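Local coordinates for NOL1/NOP2/sun family protein (Enterococcus faecium, PDB 3M4X) that probably methylates ribosomal RNA, joining a Rossmann-like methyltransferase domain of the RsmB/RsmF family to C-terminal domains that include an RNA-binding PUA-like module, at residues A[329-333]-A[377-382]; A[350-356]-A[370-376]. All blocks are in the same frame, centred on the assembly; numbering follows the deposited sequence.

Overall arrangement
Both contacts belong to one small C-terminal unit, the antiparallel four-stranded sheet 344-348, 351-355, 372-378, 381-384 with helix 324-336 lying across one face. Interaction 2 pairs the two central strands; interaction 1 packs the helix on the hairpin formed by the last two. Their centres lie about 13 Å apart, and strand 372-378 runs through both. The junction is direct: Phe-377 N is 2.9 Å from Asp-350 O, a probable hydrogen bond, and the Trp-330 ring meets the helix-facing side of the sheet at Leu-352 (CE3 to CD2, 3.5 Å) and Leu-374 (CH2 to CD1, 3.6 Å). Along the chain, interaction 2 is nested within the loop that interaction 1 closes.

Interaction 1: A[329-333]-A[377-382]; sequences LWTEF and FKKNRF
A helix packs on a beta-hairpin here: 329-333 is one turn within helix 324-336, whereas segment 377-382 carries strand 372-378 through a type II turn, Lys-378 to Arg-381, into strand 381-384. Lys-378 N bonds to Arg-381 O at 2.7 Å, while Asn-380 takes the positive phi (54°) of the turn's third position. Phe-333 N bonds to Leu-329 O at 3.2 Å, the i to i+4 pattern of an alpha-helix. CA atoms come nearest at Leu-329 and Phe-382, 5.9 Å apart, and these two residues bury most of the contact area. Both point their CA-CB bonds across the interface, and Leu-329 CB lies 4.1 Å from Phe-382 CB. With chi1 -97°, between wells, and chi2 39°, Leu-329 CD2 rests on the turn backbone, 3.6 Å from Arg-381 N. Phe-382, chi1 t, places its ring in the helix-sheet interface, where it also touches Leu-352, and joins Trp-330 and Phe-333 (both chi1 t) in an aromatic cluster. Phe-333 approaches obliquely, CD2 to Phe-382 CE2 3.7 Å, planes at 51°. Trp-330 makes an offset edge-to-face pair, its six-membered ring centroid 5.3 Å from that of Phe-382, planes at 73°, with Trp-330 CE3 over the Phe-382 face, 3.5 Å from CZ.

Interaction 2: A[350-356]-A[370-376]; sequences DHLWEVP and TGLHLGD
Strands 351-355 and 372-376 run antiparallel, their axes 4.6 Å apart at closest approach and 150° between directions. His-351 faces Asp-376 and Trp-353 faces His-373 as non-hydrogen-bonded pairs (CA-CA 4.6 Å each); Leu-352 with Gly-375 (5.5 Å) and Glu-354 with Leu-372 (5.0 Å) are hydrogen-bonded pairs. A one-residue register shift between Leu-352 and Trp-353 marks a beta bulge: the extra residue is Leu-374, between the partners His-373 and Gly-375, its helical phi/psi of -85/-36 accommodating the bulge. Around it Leu-352 N bonds to Gly-375 O (2.8 Å) and Leu-374 N to Leu-352 O (2.9 Å); beyond it Glu-354 N meets Leu-372 O (2.7 Å) and Leu-372 N meets Glu-354 O (2.8 Å). Gly-371 adopts 82/-138, and an ideal CB there would clash with Glu-354 O at 2.2 Å.

One face carries His-351, Trp-353, His-373 and Asp-376. His-351 ND1 donates a very short, nearly linear bond to Asp-376 OD1 (2.5 Å, 171°). Trp-353, chi1 m, lies across the neighbouring strand: His-373 CB sits 3.8 Å from its six-membered ring centroid, a CH-pi contact, and Trp-353 CE3 is 2.9 Å from Thr-370 O. His-373, chi1 t, adds a weak ND1 bond to Leu-352 O (3.4 Å).

Leu-352 and Glu-354 point to the opposite face. Leu-352 CD2 meets Leu-374 CD1 at 4.0 Å, and both leucines touch Trp-330 of helix 324-336; the Glu-354 carboxylate hydrogen-bonds Tyr-339 OH (through OE1) and backbone N of Thr-342 and Gly-343 (through OE2). The arrangement is a bulged central strand pair of an antiparallel sheet with one face helix-covered, in the first C-terminal domain of an RsmF-type methyltransferase.

Interaction 1: A[329-333]-A[377-382]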
ATOM      1  N   LEU A 329       5.475  13.773 -30.374  1.00 63.81           N
ATOM      2  CA  LEU A 329       5.618  14.511 -29.124  1.00 63.75           C
ATOM      3  C   LEU A 329       6.333  13.722 -28.010  1.00 55.93           C
ATOM      4  O   LEU A 329       7.289  14.224 -27.404  1.00 52.49           O
ATOM      5  CB  LEU A 329       4.245  15.000 -28.647  1.00 65.20           C
ATOM      6  CG  LEU A 329       3.890  16.450 -29.000  1.00 69.15           C
ATOM      7  CD1 LEU A 329       4.374  16.804 -30.383  1.00 69.09           C
ATOM      8  CD2 LEU A 329       2.397  16.700 -28.877  1.00 73.12           C
ATOM      9  N   TRP A 330       5.877  12.497 -27.747  1.00 50.02           N
ATOM     10  CA  TRP A 330       6.421  11.699 -26.642  1.00 52.48           C
ATOM     11  C   TRP A 330       7.850  11.281 -26.910  1.00 54.12           C
ATOM     12  O   TRP A 330       8.675  11.203 -25.994  1.00 50.11           O
ATOM     13  CB  TRP A 330       5.567  10.458 -26.362  1.00 44.27           C
ATOM     14  CG  TRP A 330       6.294   9.354 -25.614  1.00 39.95           C
ATOM     15  CD1 TRP A 330       6.715   8.156 -26.126  1.00 40.37           C
ATOM     16  CD2 TRP A 330       6.684   9.351 -24.226  1.00 37.28           C
ATOM     17  NE1 TRP A 330       7.338   7.411 -25.145  1.00 37.94           N
ATOM     18  CE2 TRP A 330       7.333   8.125 -23.973  1.00 36.02           C
ATOM     19  CE3 TRP A 330       6.547  10.270 -23.174  1.00 35.68           C
ATOM     20  CZ2 TRP A 330       7.845   7.793 -22.714  1.00 39.04           C
ATOM     21  CZ3 TRP A 330       7.050   9.937 -21.933  1.00 34.01           C
ATOM     22  CH2 TRP A 330       7.690   8.710 -21.711  1.00 36.30           C
ATOM     23  N   THR A 331       8.137  10.997 -28.172  1.00 52.81           N
ATOM     24  CA  THR A 331       9.458  10.522 -28.540  1.00 56.34           C
ATOM     25  C   THR A 331      10.470  11.636 -28.319  1.00 53.04           C
ATOM     26  O   THR A 331      11.564  11.401 -27.807  1.00 44.03           O
ATOM     27  CB  THR A 331       9.479   9.979 -29.989  1.00 62.47           C
ATOM     28  OG1 THR A 331       8.685   8.779 -30.050  1.00 62.05           O
ATOM     29  CG2 THR A 331      10.901   9.665 -30.436  1.00 56.38           C
ATOM     30  N   GLU A 332      10.086  12.855 -28.679  1.00 57.66           N
ATOM     31  CA  GLU A 332      10.933  14.009 -28.428  1.00 59.29           C
ATOM     32  C   GLU A 332      11.277  14.027 -26.952  1.00 56.04           C
ATOM     33  O   GLU A 332      12.442  13.872 -26.579  1.00 57.00           O
ATOM     34  CB  GLU A 332      10.216  15.303 -28.817  1.00 69.31           C
ATOM     35  CG  GLU A 332       9.416  15.191 -30.100  1.00 81.27           C
ATOM     36  CD  GLU A 332       9.572  16.393 -31.012  1.00 88.90           C
ATOM     37  OE1 GLU A 332      10.092  17.430 -30.545  1.00 94.53           O
ATOM     38  OE2 GLU A 332       9.171  16.297 -32.196  1.00 87.45           O
ATOM     39  N   PHE A 333      10.254  14.195 -26.114  1.00 51.22           N
ATOM     40  CA  PHE A 333      10.467  14.294 -24.674  1.00 41.35           C
ATOM     41  C   PHE A 333      11.309  13.145 -24.142  1.00 40.24           C
ATOM     42  O   PHE A 333      12.278  13.358 -23.407  1.00 45.66           O
ATOM     43  CB  PHE A 333       9.144  14.367 -23.891  1.00 42.85           C
ATOM     44  CG  PHE A 333       9.340  14.284 -22.404  1.00 43.24           C
ATOM     45  CD1 PHE A 333       9.635  15.418 -21.666  1.00 37.20           C
ATOM     46  CD2 PHE A 333       9.286  13.064 -21.752  1.00 40.86           C
ATOM     47  CE1 PHE A 333       9.856  15.341 -20.310  1.00 37.43           C
ATOM     48  CE2 PHE A 333       9.502  12.981 -20.390  1.00 38.92           C
ATOM     49  CZ  PHE A 333       9.789  14.122 -19.669  1.00 38.56           C
ATOM     50  N   PHE A 377      -0.888  15.165 -22.841  1.00 60.12           N
ATOM     51  CA  PHE A 377      -0.802  15.916 -24.075  1.00 60.99           C
ATOM     52  C   PHE A 377      -1.711  17.125 -23.966  1.00 65.73           C
ATOM     53  O   PHE A 377      -2.795  17.049 -23.387  1.00 62.22           O
ATOM     54  CB  PHE A 377      -1.240  15.052 -25.246  1.00 54.54           C
ATOM     55  CG  PHE A 377      -0.361  13.856 -25.483  1.00 47.63           C
ATOM     56  CD1 PHE A 377      -0.808  12.579 -25.163  1.00 44.56           C
ATOM     57  CD2 PHE A 377       0.901  14.006 -26.048  1.00 40.19           C
ATOM     58  CE1 PHE A 377      -0.020  11.478 -25.395  1.00 38.51           C
ATOM     59  CE2 PHE A 377       1.700  12.909 -26.287  1.00 37.16           C
ATOM     60  CZ  PHE A 377       1.241  11.644 -25.955  1.00 44.11           C
ATOM     61  N   LYS A 378      -1.261  18.250 -24.505  1.00 74.14           N
ATOM     62  CA  LYS A 378      -2.109  19.427 -24.581  1.00 82.17           C
ATOM     63  C   LYS A 378      -1.981  20.080 -25.949  1.00 85.94           C
ATOM     64  O   LYS A 378      -1.701  19.407 -26.945  1.00 82.42           O
ATOM     65  CB  LYS A 378      -1.786  20.415 -23.456  1.00 81.32           C
ATOM     66  CG  LYS A 378      -2.137  19.888 -22.072  1.00 83.38           C
ATOM     67  CD  LYS A 378      -2.204  20.998 -21.042  1.00 88.27           C
ATOM     68  CE  LYS A 378      -2.582  20.451 -19.674  1.00 93.01           C
ATOM     69  NZ  LYS A 378      -2.727  21.535 -18.660  1.00 96.87           N
ATOM     70  N   LYS A 379      -2.195  21.388 -25.992  1.00 91.86           N
ATOM     71  CA  LYS A 379      -2.075  22.149 -27.229  1.00 97.95           C
ATOM     72  C   LYS A 379      -0.674  22.007 -27.822  1.00 91.89           C
ATOM     73  O   LYS A 379       0.273  22.653 -27.369  1.00 87.67           O
ATOM     74  CB  LYS A 379      -2.414  23.617 -26.958  1.00107.19           C
ATOM     75  CG  LYS A 379      -2.828  23.868 -25.510  1.00111.80           C
ATOM     76  CD  LYS A 379      -3.701  25.102 -25.355  1.00116.27           C
ATOM     77  CE  LYS A 379      -4.244  25.198 -23.932  1.00117.24           C
ATOM     78  NZ  LYS A 379      -5.234  26.299 -23.778  1.00118.92           N
ATOM     79  N   ASN A 380      -0.554  21.139 -28.825  1.00 90.95           N
ATOM     80  CA  ASN A 380       0.706  20.905 -29.532  1.00 93.18           C
ATOM     81  C   ASN A 380       1.885  20.541 -28.628  1.00 88.62           C
ATOM     82  O   ASN A 380       3.037  20.810 -28.970  1.00 87.04           O
ATOM     83  CB  ASN A 380       1.079  22.129 -30.380  1.00100.97           C
ATOM     84  CG  ASN A 380      -0.040  22.564 -31.306  1.00106.63           C
ATOM     85  OD1 ASN A 380      -0.873  21.755 -31.720  1.00106.96           O
ATOM     86  ND2 ASN A 380      -0.063  23.850 -31.639  1.00109.03           N
ATOM     87  N   ARG A 381       1.606  19.922 -27.486  1.00 83.73           N
ATOM     88  CA  ARG A 381       2.654  19.675 -26.502  1.00 78.51           C
ATOM     89  C   ARG A 381       2.404  18.440 -25.632  1.00 74.75           C
ATOM     90  O   ARG A 381       1.257  18.031 -25.406  1.00 73.57           O
ATOM     91  CB  ARG A 381       2.808  20.900 -25.598  1.00 74.47           C
ATOM     92  CG  ARG A 381       1.557  21.171 -24.786  1.00 76.61           C
ATOM     93  CD  ARG A 381       1.613  22.456 -23.991  1.00 77.41           C
ATOM     94  NE  ARG A 381       0.331  22.689 -23.329  1.00 83.19           N
ATOM     95  CZ  ARG A 381      -0.018  23.827 -22.742  1.00 90.03           C
ATOM     96  NH1 ARG A 381       0.820  24.853 -22.731  1.00 95.88           N
ATOM     97  NH2 ARG A 381      -1.209  23.942 -22.167  1.00 89.99           N
ATOM     98  N   PHE A 382       3.495  17.854 -25.149  1.00 68.19           N
ATOM     99  CA  PHE A 382       3.436  16.824 -24.120  1.00 61.16           C
ATOM    100  C   PHE A 382       4.027  17.355 -22.815  1.00 57.86           C
ATOM    101  O   PHE A 382       5.099  17.956 -22.816  1.00 56.42           O
ATOM    102  CB  PHE A 382       4.192  15.571 -24.552  1.00 51.88           C
ATOM    103  CG  PHE A 382       4.351  14.555 -23.452  1.00 48.10           C
ATOM    104  CD1 PHE A 382       3.365  13.615 -23.211  1.00 43.10           C
ATOM    105  CD2 PHE A 382       5.488  14.550 -22.648  1.00 41.15           C
ATOM    106  CE1 PHE A 382       3.514  12.682 -22.186  1.00 46.89           C
ATOM    107  CE2 PHE A 382       5.643  13.625 -21.643  1.00 39.12           C
ATOM    108  CZ  PHE A 382       4.657  12.689 -21.406  1.00 42.60           C
TER

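Interaction 2: A[350-356]-A[370-376]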
ATOM      1  N   ASP A 350      -6.101  12.030 -23.089  1.00 62.65           N
ATOM      2  CA  ASP A 350      -4.826  12.707 -23.322  1.00 64.97           C
ATOM      3  C   ASP A 350      -3.790  12.403 -22.239  1.00 60.56           C
ATOM      4  O   ASP A 350      -2.686  12.954 -22.241  1.00 61.19           O
ATOM      5  CB  ASP A 350      -5.021  14.220 -23.453  1.00 69.90           C
ATOM      6  CG  ASP A 350      -6.063  14.581 -24.481  1.00 73.27           C
ATOM      7  OD1 ASP A 350      -7.126  15.097 -24.070  1.00 75.86           O
ATOM      8  OD2 ASP A 350      -5.824  14.341 -25.688  1.00 71.83           O
ATOM      9  N   HIS A 351      -4.164  11.531 -21.311  1.00 53.06           N
ATOM     10  CA  HIS A 351      -3.238  11.019 -20.323  1.00 48.05           C
ATOM     11  C   HIS A 351      -2.462   9.853 -20.933  1.00 47.70           C
ATOM     12  O   HIS A 351      -3.060   8.869 -21.377  1.00 52.39           O
ATOM     13  CB  HIS A 351      -3.988  10.533 -19.077  1.00 47.15           C
ATOM     14  CG  HIS A 351      -4.817  11.585 -18.404  1.00 53.06           C
ATOM     15  ND1 HIS A 351      -4.347  12.853 -18.139  1.00 52.00           N
ATOM     16  CD2 HIS A 351      -6.081  11.546 -17.914  1.00 58.15           C
ATOM     17  CE1 HIS A 351      -5.286  13.552 -17.526  1.00 53.99           C
ATOM     18  NE2 HIS A 351      -6.349  12.780 -17.378  1.00 58.12           N
ATOM     19  N   LEU A 352      -1.135   9.964 -20.952  1.00 38.50           N
ATOM     20  CA  LEU A 352      -0.279   8.873 -21.405  1.00 38.22           C
ATOM     21  C   LEU A 352       0.066   7.945 -20.235  1.00 40.65           C
ATOM     22  O   LEU A 352       0.534   8.396 -19.191  1.00 46.45           O
ATOM     23  CB  LEU A 352       0.995   9.432 -22.035  1.00 39.58           C
ATOM     24  CG  LEU A 352       1.964   8.450 -22.683  1.00 42.75           C
ATOM     25  CD1 LEU A 352       1.274   7.693 -23.813  1.00 45.21           C
ATOM     26  CD2 LEU A 352       3.183   9.198 -23.212  1.00 41.37           C
ATOM     27  N   TRP A 353      -0.169   6.651 -20.412  1.00 40.03           N
ATOM     28  CA  TRP A 353       0.065   5.681 -19.357  1.00 38.49           C
ATOM     29  C   TRP A 353       0.999   4.615 -19.850  1.00 41.89           C
ATOM     30  O   TRP A 353       0.973   4.240 -21.018  1.00 44.10           O
ATOM     31  CB  TRP A 353      -1.244   4.999 -18.946  1.00 39.84           C
ATOM     32  CG  TRP A 353      -2.174   5.874 -18.207  1.00 39.22           C
ATOM     33  CD1 TRP A 353      -3.165   6.651 -18.732  1.00 41.97           C
ATOM     34  CD2 TRP A 353      -2.223   6.056 -16.793  1.00 33.94           C
ATOM     35  NE1 TRP A 353      -3.823   7.316 -17.725  1.00 41.75           N
ATOM     36  CE2 TRP A 353      -3.256   6.972 -16.523  1.00 38.90           C
ATOM     37  CE3 TRP A 353      -1.485   5.546 -15.721  1.00 35.27           C
ATOM     38  CZ2 TRP A 353      -3.571   7.380 -15.236  1.00 40.07           C
ATOM     39  CZ3 TRP A 353      -1.801   5.954 -14.446  1.00 32.07           C
ATOM     40  CH2 TRP A 353      -2.830   6.861 -14.213  1.00 36.55           C
ATOM     41  N   GLU A 354       1.812   4.093 -18.946  1.00 40.67           N
ATOM     42  CA  GLU A 354       2.639   2.953 -19.279  1.00 38.40           C
ATOM     43  C   GLU A 354       2.132   1.828 -18.413  1.00 36.34           C
ATOM     44  O   GLU A 354       2.216   1.903 -17.186  1.00 34.34           O
ATOM     45  CB  GLU A 354       4.111   3.243 -18.986  1.00 37.69           C
ATOM     46  CG  GLU A 354       5.029   2.049 -19.196  1.00 39.04           C
ATOM     47  CD  GLU A 354       6.471   2.381 -18.902  1.00 47.20           C
ATOM     48  OE1 GLU A 354       6.815   3.581 -18.907  1.00 52.29           O
ATOM     49  OE2 GLU A 354       7.258   1.447 -18.658  1.00 50.69           O
ATOM     50  N   VAL A 355       1.595   0.798 -19.059  1.00 36.32           N
ATOM     51  CA  VAL A 355       0.893  -0.275 -18.373  1.00 39.62           C
ATOM     52  C   VAL A 355       1.713  -1.554 -18.423  1.00 39.13           C
ATOM     53  O   VAL A 355       2.252  -1.904 -19.466  1.00 39.72           O
ATOM     54  CB  VAL A 355      -0.473  -0.543 -19.035  1.00 43.75           C
ATOM     55  CG1 VAL A 355      -1.298  -1.482 -18.174  1.00 47.87           C
ATOM     56  CG2 VAL A 355      -1.213   0.760 -19.246  1.00 48.58           C
ATOM     57  N   PRO A 356       1.810  -2.259 -17.289  1.00 38.51           N
ATOM     58  CA  PRO A 356       2.607  -3.482 -17.256  1.00 40.93           C
ATOM     59  C   PRO A 356       2.078  -4.494 -18.249  1.00 46.11           C
ATOM     60  O   PRO A 356       0.884  -4.540 -18.539  1.00 48.12           O
ATOM     61  CB  PRO A 356       2.411  -3.985 -15.828  1.00 42.04           C
ATOM     62  CG  PRO A 356       2.059  -2.771 -15.056  1.00 39.83           C
ATOM     63  CD  PRO A 356       1.224  -1.956 -15.978  1.00 40.39           C
ATOM     64  N   THR A 370      -3.770   3.352 -13.958  1.00 37.80           N
ATOM     65  CA  THR A 370      -3.389   2.287 -14.883  1.00 36.08           C
ATOM     66  C   THR A 370      -1.891   2.258 -15.145  1.00 39.44           C
ATOM     67  O   THR A 370      -1.434   2.652 -16.217  1.00 35.56           O
ATOM     68  CB  THR A 370      -4.136   2.445 -16.231  1.00 44.59           C
ATOM     69  OG1 THR A 370      -5.548   2.452 -15.998  1.00 41.83           O
ATOM     70  CG2 THR A 370      -3.805   1.307 -17.163  1.00 50.69           C
ATOM     71  N   GLY A 371      -1.117   1.791 -14.169  1.00 45.44           N
ATOM     72  CA  GLY A 371       0.328   1.740 -14.325  1.00 41.42           C
ATOM     73  C   GLY A 371       1.002   3.073 -14.028  1.00 40.07           C
ATOM     74  O   GLY A 371       0.652   3.764 -13.069  1.00 35.10           O
ATOM     75  N   LEU A 372       1.979   3.440 -14.846  1.00 38.39           N
ATOM     76  CA  LEU A 372       2.691   4.686 -14.619  1.00 33.73           C
ATOM     77  C   LEU A 372       2.139   5.782 -15.509  1.00 34.75           C
ATOM     78  O   LEU A 372       2.159   5.677 -16.739  1.00 33.62           O
ATOM     79  CB  LEU A 372       4.201   4.521 -14.839  1.00 32.41           C
ATOM     80  CG  LEU A 372       5.044   5.788 -14.588  1.00 33.29           C
ATOM     81  CD1 LEU A 372       4.990   6.216 -13.112  1.00 29.96           C
ATOM     82  CD2 LEU A 372       6.501   5.617 -15.062  1.00 33.12           C
ATOM     83  N   HIS A 373       1.640   6.833 -14.872  1.00 33.62           N
ATOM     84  CA  HIS A 373       1.198   8.025 -15.575  1.00 31.93           C
ATOM     85  C   HIS A 373       2.420   8.830 -16.036  1.00 37.01           C
ATOM     86  O   HIS A 373       3.138   9.403 -15.216  1.00 35.90           O
ATOM     87  CB  HIS A 373       0.329   8.864 -14.637  1.00 32.05           C
ATOM     88  CG  HIS A 373      -0.150  10.142 -15.239  1.00 33.97           C
ATOM     89  ND1 HIS A 373      -0.418  10.276 -16.585  1.00 40.74           N
ATOM     90  CD2 HIS A 373      -0.419  11.345 -14.681  1.00 34.20           C
ATOM     91  CE1 HIS A 373      -0.826  11.507 -16.830  1.00 41.22           C
ATOM     92  NE2 HIS A 373      -0.835  12.176 -15.689  1.00 42.71           N
ATOM     93  N   LEU A 374       2.658   8.872 -17.346  1.00 39.93           N
ATOM     94  CA  LEU A 374       3.868   9.494 -17.885  1.00 36.49           C
ATOM     95  C   LEU A 374       3.724  11.005 -18.074  1.00 39.13           C
ATOM     96  O   LEU A 374       4.682  11.758 -17.876  1.00 30.40           O
ATOM     97  CB  LEU A 374       4.266   8.838 -19.209  1.00 37.98           C
ATOM     98  CG  LEU A 374       4.715   7.375 -19.123  1.00 39.84           C
ATOM     99  CD1 LEU A 374       4.892   6.781 -20.500  1.00 39.44           C
ATOM    100  CD2 LEU A 374       5.996   7.231 -18.319  1.00 35.43           C
ATOM    101  N   GLY A 375       2.529  11.438 -18.468  1.00 38.89           N
ATOM    102  CA  GLY A 375       2.250  12.848 -18.661  1.00 40.06           C
ATOM    103  C   GLY A 375       0.977  13.085 -19.462  1.00 44.31           C
ATOM    104  O   GLY A 375       0.241  12.142 -19.769  1.00 37.39           O
ATOM    105  N   ASP A 376       0.725  14.351 -19.793  1.00 45.35           N
ATOM    106  CA  ASP A 376      -0.483  14.743 -20.511  1.00 50.24           C
ATOM    107  C   ASP A 376      -0.153  15.488 -21.789  1.00 55.65           C
ATOM    108  O   ASP A 376       0.737  16.343 -21.822  1.00 57.82           O
ATOM    109  CB  ASP A 376      -1.373  15.637 -19.647  1.00 53.24           C
ATOM    110  CG  ASP A 376      -1.909  14.920 -18.435  1.00 59.44           C
ATOM    111  OD1 ASP A 376      -2.029  13.683 -18.506  1.00 64.75           O
ATOM    112  OD2 ASP A 376      -2.205  15.582 -17.419  1.00 58.76           O
TER